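Local atomic coordinates of alpha-1,2-Mannosidase (Trichoderma reesei, PDB entry 1HCU), a protein that probably trims alpha-1,2-linked mannose residues from high-mannose N-glycans on glycoproteins, as a calcium-dependent family 47 glycoside hydrolase. Residues L134-F148 / W185-Y197. Sequence-based numbering, arbitrary orientation.
Sequences LRQAQTLANGLKVAF and WTRLSDLTGNPQY
L188 drops as a knob into the hole formed by L134, A137, Q138 and A141. The fit packs helix 182-192 against helix 127-144, neighbours in the alpha/alpha barrel of family 47, the axes of their stretches 185-192 and 134-144 lying 11.0 Å apart at closest. L188 CD2 meets A141 CB at 3.4 Å, where a methyl is about as much side chain as the approach admits; CD1 faces L134 CD1. With CG anti to the backbone N (chi1 176°), L134 brings that same methyl against both L188 CD1 and T192 CG2.

The aromatic end is organised around W185. A141 CB lies over one face of the indole and F148 over the other, the F148 edge pointing into the face with CE1 3.7 Å from W185 CH2 (an edge-to-face pair, planes at 64°). A broad flat side chain suits a slot covered on both faces, and L144 CB meets its rim.

Y197 carries two of the three hydrogen bonds across the contact. L188 CD2 sits over the centre of its ring, while its OH lies in the Q138 amide plane, takes a nearly straight bond from Q138 NE2, 3.0 Å away, and gives its own proton to N142 OD1, 2.8 Å from OH. A phenylalanine here would keep the ring over L188 but would probably leave both amides without their shared mate and freer to turn. Farther along, extended K145 reaches Q196, NZ lying 3.0 Å from OE1 on a lone pair in the carbonyl plane.

Between helices 182-192 and 196-209, G193 takes a positive phi at which a CB would strike the T192 carbonyl O, and N194 OD1 caps Q196 N. The chemistry thus divides: hydrocarbon and aromatic surfaces mate the helices, whereas amides, phenol and lysine tie helix 127-144 and the 3-10 stretch after it to the start of helix 196-209, buried Y197 being held by two bonds.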
ATOM      1  N   LEU A 134     -18.741  -9.953   4.565  1.00  9.78           N
ATOM      2  CA  LEU A 134     -18.168 -11.230   4.162  1.00 12.34           C
ATOM      3  C   LEU A 134     -18.895 -11.827   2.961  1.00 14.99           C
ATOM      4  O   LEU A 134     -18.258 -12.335   2.037  1.00 16.67           O
ATOM      5  CB  LEU A 134     -18.179 -12.223   5.334  1.00  9.82           C
ATOM      6  CG  LEU A 134     -17.688 -13.648   5.059  1.00  9.60           C
ATOM      7  CD1 LEU A 134     -16.315 -13.618   4.406  1.00  9.16           C
ATOM      8  CD2 LEU A 134     -17.629 -14.421   6.364  1.00  7.73           C
ATOM      9  N   ARG A 135     -20.224 -11.763   2.957  1.00 15.94           N
ATOM     10  CA  ARG A 135     -20.981 -12.308   1.834  1.00 16.73           C
ATOM     11  C   ARG A 135     -20.599 -11.599   0.549  1.00 16.26           C
ATOM     12  O   ARG A 135     -20.348 -12.240  -0.472  1.00 17.85           O
ATOM     13  CB  ARG A 135     -22.490 -12.166   2.062  1.00 17.87           C
ATOM     14  CG  ARG A 135     -23.047 -13.095   3.117  1.00 20.31           C
ATOM     15  N   GLN A 136     -20.548 -10.271   0.596  1.00 15.67           N
ATOM     16  CA  GLN A 136     -20.196  -9.505  -0.596  1.00 13.85           C
ATOM     17  C   GLN A 136     -18.763  -9.781  -1.053  1.00 13.66           C
ATOM     18  O   GLN A 136     -18.485  -9.779  -2.250  1.00 14.21           O
ATOM     19  CB  GLN A 136     -20.408  -8.007  -0.343  1.00 13.60           C
ATOM     20  CG  GLN A 136     -21.876  -7.561  -0.397  1.00 12.16           C
ATOM     21  CD  GLN A 136     -22.401  -7.385  -1.821  1.00 11.55           C
ATOM     22  OE1 GLN A 136     -22.881  -6.313  -2.183  1.00 16.40           O
ATOM     23  NE2 GLN A 136     -22.316  -8.432  -2.625  1.00  9.43           N
ATOM     24  N   ALA A 137     -17.862 -10.037  -0.104  1.00 13.41           N
ATOM     25  CA  ALA A 137     -16.464 -10.322  -0.437  1.00 13.98           C
ATOM     26  C   ALA A 137     -16.379 -11.632  -1.219  1.00 14.41           C
ATOM     27  O   ALA A 137     -15.677 -11.728  -2.223  1.00 15.90           O
ATOM     28  CB  ALA A 137     -15.629 -10.417   0.832  1.00 13.09           C
ATOM     29  N   GLN A 138     -17.101 -12.642  -0.754  1.00 13.76           N
ATOM     30  CA  GLN A 138     -17.105 -13.926  -1.430  1.00 13.45           C
ATOM     31  C   GLN A 138     -17.748 -13.795  -2.813  1.00 11.70           C
ATOM     32  O   GLN A 138     -17.278 -14.391  -3.776  1.00 11.22           O
ATOM     33  CB  GLN A 138     -17.840 -14.954  -0.580  1.00 13.82           C
ATOM     34  CG  GLN A 138     -17.898 -16.335  -1.194  1.00 18.79           C
ATOM     35  CD  GLN A 138     -18.221 -17.397  -0.170  1.00 18.10           C
ATOM     36  OE1 GLN A 138     -19.017 -17.174   0.739  1.00 18.78           O
ATOM     37  NE2 GLN A 138     -17.608 -18.566  -0.313  1.00 19.66           N
ATOM     38  N   THR A 139     -18.800 -12.988  -2.918  1.00 11.79           N
ATOM     39  CA  THR A 139     -19.461 -12.775  -4.204  1.00 11.11           C
ATOM     40  C   THR A 139     -18.461 -12.168  -5.194  1.00 12.55           C
ATOM     41  O   THR A 139     -18.364 -12.612  -6.343  1.00 15.13           O
ATOM     42  CB  THR A 139     -20.695 -11.832  -4.064  1.00 11.13           C
ATOM     43  OG1 THR A 139     -21.699 -12.469  -3.266  1.00 11.42           O
ATOM     44  CG2 THR A 139     -21.282 -11.497  -5.431  1.00 10.65           C
ATOM     45  N   LEU A 140     -17.716 -11.161  -4.740  1.00 11.66           N
ATOM     46  CA  LEU A 140     -16.712 -10.500  -5.573  1.00 10.98           C
ATOM     47  C   LEU A 140     -15.659 -11.519  -6.004  1.00 11.78           C
ATOM     48  O   LEU A 140     -15.326 -11.638  -7.188  1.00 11.90           O
ATOM     49  CB  LEU A 140     -16.009  -9.389  -4.785  1.00  9.15           C
ATOM     50  CG  LEU A 140     -15.626  -8.071  -5.467  1.00 13.05           C
ATOM     51  CD1 LEU A 140     -14.583  -7.352  -4.602  1.00 12.47           C
ATOM     52  CD2 LEU A 140     -15.079  -8.304  -6.861  1.00  9.68           C
ATOM     53  N   ALA A 141     -15.129 -12.250  -5.031  1.00 11.07           N
ATOM     54  CA  ALA A 141     -14.096 -13.235  -5.312  1.00 12.49           C
ATOM     55  C   ALA A 141     -14.563 -14.321  -6.275  1.00 12.24           C
ATOM     56  O   ALA A 141     -13.773 -14.823  -7.065  1.00 11.99           O
ATOM     57  CB  ALA A 141     -13.602 -13.865  -4.017  1.00 12.96           C
ATOM     58  N   ASN A 142     -15.840 -14.685  -6.217  1.00 12.73           N
ATOM     59  CA  ASN A 142     -16.335 -15.719  -7.115  1.00 13.97           C
ATOM     60  C   ASN A 142     -16.297 -15.275  -8.571  1.00 13.94           C
ATOM     61  O   ASN A 142     -16.334 -16.105  -9.476  1.00 16.72           O
ATOM     62  CB  ASN A 142     -17.751 -16.158  -6.717  1.00 12.29           C
ATOM     63  CG  ASN A 142     -17.749 -17.106  -5.527  1.00 11.85           C
ATOM     64  OD1 ASN A 142     -16.836 -17.923  -5.377  1.00 13.96           O
ATOM     65  ND2 ASN A 142     -18.769 -17.012  -4.687  1.00 10.69           N
ATOM     66  N   GLY A 143     -16.208 -13.971  -8.799  1.00 13.56           N
ATOM     67  CA  GLY A 143     -16.141 -13.483 -10.160  1.00 12.90           C
ATOM     68  C   GLY A 143     -14.685 -13.291 -10.530  1.00 13.28           C
ATOM     69  O   GLY A 143     -14.239 -13.626 -11.633  1.00 12.48           O
ATOM     70  N   LEU A 144     -13.933 -12.755  -9.584  1.00 12.05           N
ATOM     71  CA  LEU A 144     -12.520 -12.499  -9.783  1.00 12.50           C
ATOM     72  C   LEU A 144     -11.743 -13.792 -10.036  1.00 13.61           C
ATOM     73  O   LEU A 144     -10.773 -13.802 -10.792  1.00 13.00           O
ATOM     74  CB  LEU A 144     -11.957 -11.786  -8.551  1.00  9.90           C
ATOM     75  CG  LEU A 144     -11.578 -10.296  -8.596  1.00 10.73           C
ATOM     76  CD1 LEU A 144     -12.436  -9.491  -9.555  1.00  7.32           C
ATOM     77  CD2 LEU A 144     -11.686  -9.766  -7.182  1.00  5.82           C
ATOM     78  N   LYS A 145     -12.187 -14.887  -9.431  1.00 13.82           N
ATOM     79  CA  LYS A 145     -11.478 -16.155  -9.576  1.00 13.39           C
ATOM     80  C   LYS A 145     -11.260 -16.646 -11.005  1.00 13.28           C
ATOM     81  O   LYS A 145     -10.390 -17.485 -11.238  1.00 13.18           O
ATOM     82  CB  LYS A 145     -12.160 -17.245  -8.744  1.00 13.62           C
ATOM     83  CG  LYS A 145     -13.478 -17.743  -9.278  1.00 14.68           C
ATOM     84  CD  LYS A 145     -13.887 -19.003  -8.530  1.00 17.08           C
ATOM     85  CE  LYS A 145     -15.184 -19.572  -9.066  1.00 19.91           C
ATOM     86  NZ  LYS A 145     -15.552 -20.847  -8.376  1.00 25.31           N
ATOM     87  N   VAL A 146     -12.028 -16.124 -11.961  1.00 12.85           N
ATOM     88  CA  VAL A 146     -11.872 -16.534 -13.364  1.00 12.77           C
ATOM     89  C   VAL A 146     -10.468 -16.152 -13.851  1.00 13.80           C
ATOM     90  O   VAL A 146      -9.968 -16.682 -14.846  1.00 16.08           O
ATOM     91  CB  VAL A 146     -12.959 -15.874 -14.288  1.00 11.49           C
ATOM     92  CG1 VAL A 146     -12.638 -14.397 -14.552  1.00  8.19           C
ATOM     93  CG2 VAL A 146     -13.074 -16.648 -15.591  1.00  8.44           C
ATOM     94  N   ALA A 147      -9.836 -15.238 -13.123  1.00 12.17           N
ATOM     95  CA  ALA A 147      -8.493 -14.770 -13.430  1.00 11.58           C
ATOM     96  C   ALA A 147      -7.469 -15.906 -13.374  1.00 12.80           C
ATOM     97  O   ALA A 147      -6.455 -15.879 -14.080  1.00 12.13           O
ATOM     98  CB  ALA A 147      -8.095 -13.676 -12.444  1.00  8.57           C
ATOM     99  N   PHE A 148      -7.733 -16.900 -12.529  1.00 11.57           N
ATOM    100  CA  PHE A 148      -6.825 -18.026 -12.382  1.00 11.87           C
ATOM    101  C   PHE A 148      -7.047 -19.164 -13.362  1.00 14.00           C
ATOM    102  O   PHE A 148      -6.404 -20.212 -13.236  1.00 17.54           O
ATOM    103  CB  PHE A 148      -6.896 -18.592 -10.967  1.00 11.52           C
ATOM    104  CG  PHE A 148      -6.595 -17.587  -9.900  1.00 12.78           C
ATOM    105  CD1 PHE A 148      -7.612 -16.819  -9.342  1.00 10.82           C
ATOM    106  CD2 PHE A 148      -5.290 -17.399  -9.458  1.00 11.55           C
ATOM    107  CE1 PHE A 148      -7.334 -15.885  -8.361  1.00  9.92           C
ATOM    108  CE2 PHE A 148      -5.003 -16.464  -8.477  1.00 11.94           C
ATOM    109  CZ  PHE A 148      -6.029 -15.705  -7.927  1.00 12.16           C
ATOM    110  N   TRP A 185      -7.004 -13.590  -0.226  1.00 15.88           N
ATOM    111  CA  TRP A 185      -7.667 -14.797  -0.699  1.00 14.74           C
ATOM    112  C   TRP A 185      -7.528 -15.934   0.322  1.00 14.41           C
ATOM    113  O   TRP A 185      -8.433 -16.754   0.471  1.00 12.60           O
ATOM    114  CB  TRP A 185      -7.107 -15.194  -2.071  1.00 13.59           C
ATOM    115  CG  TRP A 185      -7.688 -14.343  -3.176  1.00 15.45           C
ATOM    116  CD1 TRP A 185      -7.556 -12.988  -3.333  1.00 12.89           C
ATOM    117  CD2 TRP A 185      -8.568 -14.784  -4.216  1.00 14.48           C
ATOM    118  NE1 TRP A 185      -8.307 -12.563  -4.403  1.00 15.32           N
ATOM    119  CE2 TRP A 185      -8.939 -13.642  -4.964  1.00 14.12           C
ATOM    120  CE3 TRP A 185      -9.083 -16.033  -4.587  1.00 14.49           C
ATOM    121  CZ2 TRP A 185      -9.805 -13.713  -6.065  1.00 12.72           C
ATOM    122  CZ3 TRP A 185      -9.947 -16.104  -5.685  1.00 12.95           C
ATOM    123  CH2 TRP A 185     -10.296 -14.950  -6.408  1.00 10.82           C
ATOM    124  N   THR A 186      -6.403 -15.976   1.033  1.00 13.17           N
ATOM    125  CA  THR A 186      -6.214 -17.001   2.051  1.00 13.80           C
ATOM    126  C   THR A 186      -7.119 -16.643   3.226  1.00 12.92           C
ATOM    127  O   THR A 186      -7.730 -17.512   3.843  1.00 12.51           O
ATOM    128  CB  THR A 186      -4.742 -17.077   2.540  1.00 14.28           C
ATOM    129  OG1 THR A 186      -3.917 -17.607   1.492  1.00 16.57           O
ATOM    130  CG2 THR A 186      -4.629 -17.980   3.762  1.00 11.43           C
ATOM    131  N   ARG A 187      -7.220 -15.347   3.509  1.00 14.15           N
ATOM    132  CA  ARG A 187      -8.066 -14.856   4.594  1.00 13.58           C
ATOM    133  C   ARG A 187      -9.517 -15.226   4.297  1.00 14.47           C
ATOM    134  O   ARG A 187     -10.254 -15.642   5.185  1.00 16.23           O
ATOM    135  CB  ARG A 187      -7.929 -13.328   4.730  1.00 13.23           C
ATOM    136  CG  ARG A 187      -8.638 -12.738   5.943  1.00 11.90           C
ATOM    137  CD  ARG A 187      -8.153 -13.416   7.214  1.00 12.86           C
ATOM    138  NE  ARG A 187      -8.956 -13.092   8.392  1.00 12.23           N
ATOM    139  CZ  ARG A 187      -9.174 -13.938   9.398  1.00 14.11           C
ATOM    140  NH1 ARG A 187      -8.651 -15.161   9.359  1.00 11.77           N
ATOM    141  NH2 ARG A 187      -9.899 -13.564  10.451  1.00 11.03           N
ATOM    142  N   LEU A 188      -9.919 -15.082   3.039  1.00 15.12           N
ATOM    143  CA  LEU A 188     -11.287 -15.406   2.641  1.00 15.96           C
ATOM    144  C   LEU A 188     -11.589 -16.906   2.860  1.00 17.20           C
ATOM    145  O   LEU A 188     -12.639 -17.254   3.398  1.00 17.58           O
ATOM    146  CB  LEU A 188     -11.514 -15.014   1.168  1.00 11.55           C
ATOM    147  CG  LEU A 188     -12.943 -15.139   0.619  1.00  9.61           C
ATOM    148  CD1 LEU A 188     -13.875 -14.247   1.413  1.00  6.99           C
ATOM    149  CD2 LEU A 188     -12.977 -14.767  -0.846  1.00  7.13           C
ATOM    150  N   SER A 189     -10.673 -17.786   2.447  1.00 16.29           N
ATOM    151  CA  SER A 189     -10.869 -19.226   2.631  1.00 16.48           C
ATOM    152  C   SER A 189     -11.030 -19.557   4.107  1.00 17.05           C
ATOM    153  O   SER A 189     -11.870 -20.369   4.482  1.00 17.08           O
ATOM    154  CB  SER A 189      -9.680 -20.030   2.094  1.00 13.55           C
ATOM    155  OG  SER A 189      -9.598 -19.964   0.687  1.00 16.21           O
ATOM    156  N   ASP A 190     -10.211 -18.934   4.943  1.00 17.19           N
ATOM    157  CA  ASP A 190     -10.283 -19.195   6.370  1.00 19.18           C
ATOM    158  C   ASP A 190     -11.605 -18.715   6.963  1.00 20.07           C
ATOM    159  O   ASP A 190     -12.154 -19.344   7.865  1.00 20.91           O
ATOM    160  CB  ASP A 190      -9.112 -18.522   7.091  1.00 18.33           C
ATOM    161  CG  ASP A 190      -7.804 -19.273   6.913  1.00 19.70           C
ATOM    162  OD1 ASP A 190      -6.775 -18.783   7.423  1.00 18.20           O
ATOM    163  OD2 ASP A 190      -7.807 -20.349   6.274  1.00 19.22           O
ATOM    164  N   LEU A 191     -12.117 -17.605   6.445  1.00 20.65           N
ATOM    165  CA  LEU A 191     -13.370 -17.034   6.931  1.00 19.96           C
ATOM    166  C   LEU A 191     -14.605 -17.762   6.408  1.00 20.18           C
ATOM    167  O   LEU A 191     -15.604 -17.869   7.116  1.00 19.35           O
ATOM    168  CB  LEU A 191     -13.440 -15.559   6.542  1.00 20.27           C
ATOM    169  CG  LEU A 191     -13.407 -14.517   7.664  1.00 23.26           C
ATOM    170  CD1 LEU A 191     -12.674 -15.042   8.882  1.00 23.10           C
ATOM    171  CD2 LEU A 191     -12.753 -13.243   7.130  1.00 20.53           C
ATOM    172  N   THR A 192     -14.525 -18.268   5.177  1.00 19.11           N
ATOM    173  CA  THR A 192     -15.647 -18.971   4.545  1.00 20.17           C
ATOM    174  C   THR A 192     -15.610 -20.493   4.690  1.00 20.00           C
ATOM    175  O   THR A 192     -16.640 -21.146   4.615  1.00 21.25           O
ATOM    176  CB  THR A 192     -15.708 -18.696   3.023  1.00 20.00           C
ATOM    177  OG1 THR A 192     -14.524 -19.225   2.406  1.00 19.79           O
ATOM    178  CG2 THR A 192     -15.810 -17.201   2.736  1.00 17.34           C
ATOM    179  N   GLY A 193     -14.425 -21.060   4.866  1.00 19.93           N
ATOM    180  CA  GLY A 193     -14.326 -22.505   4.978  1.00 17.82           C
ATOM    181  C   GLY A 193     -14.148 -23.152   3.615  1.00 18.48           C
ATOM    182  O   GLY A 193     -14.067 -24.371   3.507  1.00 19.60           O
ATOM    183  N   ASN A 194     -14.104 -22.328   2.572  1.00 17.79           N
ATOM    184  CA  ASN A 194     -13.921 -22.803   1.204  1.00 16.51           C
ATOM    185  C   ASN A 194     -12.439 -22.626   0.841  1.00 16.32           C
ATOM    186  O   ASN A 194     -11.982 -21.514   0.595  1.00 13.66           O
ATOM    187  CB  ASN A 194     -14.799 -21.989   0.248  1.00 15.57           C
ATOM    188  CG  ASN A 194     -14.665 -22.438  -1.191  1.00 16.30           C
ATOM    189  OD1 ASN A 194     -13.852 -23.302  -1.507  1.00 17.95           O
ATOM    190  ND2 ASN A 194     -15.465 -21.848  -2.074  1.00 20.07           N
ATOM    191  N   PRO A 195     -11.676 -23.732   0.801  1.00 17.17           N
ATOM    192  CA  PRO A 195     -10.242 -23.763   0.485  1.00 16.73           C
ATOM    193  C   PRO A 195      -9.829 -23.299  -0.913  1.00 17.13           C
ATOM    194  O   PRO A 195      -8.666 -22.937  -1.129  1.00 16.66           O
ATOM    195  CB  PRO A 195      -9.867 -25.231   0.721  1.00 19.09           C
ATOM    196  CG  PRO A 195     -10.863 -25.687   1.732  1.00 19.03           C
ATOM    197  CD  PRO A 195     -12.138 -25.072   1.201  1.00 18.67           C
ATOM    198  N   GLN A 196     -10.771 -23.320  -1.855  1.00 16.14           N
ATOM    199  CA  GLN A 196     -10.490 -22.920  -3.233  1.00 16.17           C
ATOM    200  C   GLN A 196      -9.759 -21.565  -3.352  1.00 16.01           C
ATOM    201  O   GLN A 196      -8.741 -21.467  -4.037  1.00 15.71           O
ATOM    202  CB  GLN A 196     -11.796 -22.886  -4.046  1.00 16.43           C
ATOM    203  CG  GLN A 196     -11.617 -22.605  -5.549  1.00 22.00           C
ATOM    204  CD  GLN A 196     -12.928 -22.205  -6.280  1.00 26.24           C
ATOM    205  OE1 GLN A 196     -12.937 -22.039  -7.507  1.00 28.10           O
ATOM    206  NE2 GLN A 196     -14.022 -22.039  -5.528  1.00 26.34           N
ATOM    207  N   TYR A 197     -10.255 -20.533  -2.677  1.00 14.74           N
ATOM    208  CA  TYR A 197      -9.648 -19.205  -2.768  1.00 13.66           C
ATOM    209  C   TYR A 197      -8.150 -19.203  -2.492  1.00 12.78           C
ATOM    210  O   TYR A 197      -7.369 -18.724  -3.314  1.00 12.13           O
ATOM    211  CB  TYR A 197     -10.375 -18.226  -1.835  1.00 13.74           C
ATOM    212  CG  TYR A 197     -11.872 -18.216  -2.063  1.00 13.18           C
ATOM    213  CD1 TYR A 197     -12.402 -17.877  -3.308  1.00 13.34           C
ATOM    214  CD2 TYR A 197     -12.751 -18.637  -1.065  1.00 14.54           C
ATOM    215  CE1 TYR A 197     -13.769 -17.971  -3.557  1.00 13.40           C
ATOM    216  CE2 TYR A 197     -14.120 -18.734  -1.304  1.00 13.61           C
ATOM    217  CZ  TYR A 197     -14.619 -18.404  -2.554  1.00 14.40           C
ATOM    218  OH  TYR A 197     -15.961 -18.554  -2.823  1.00 15.83           O
TER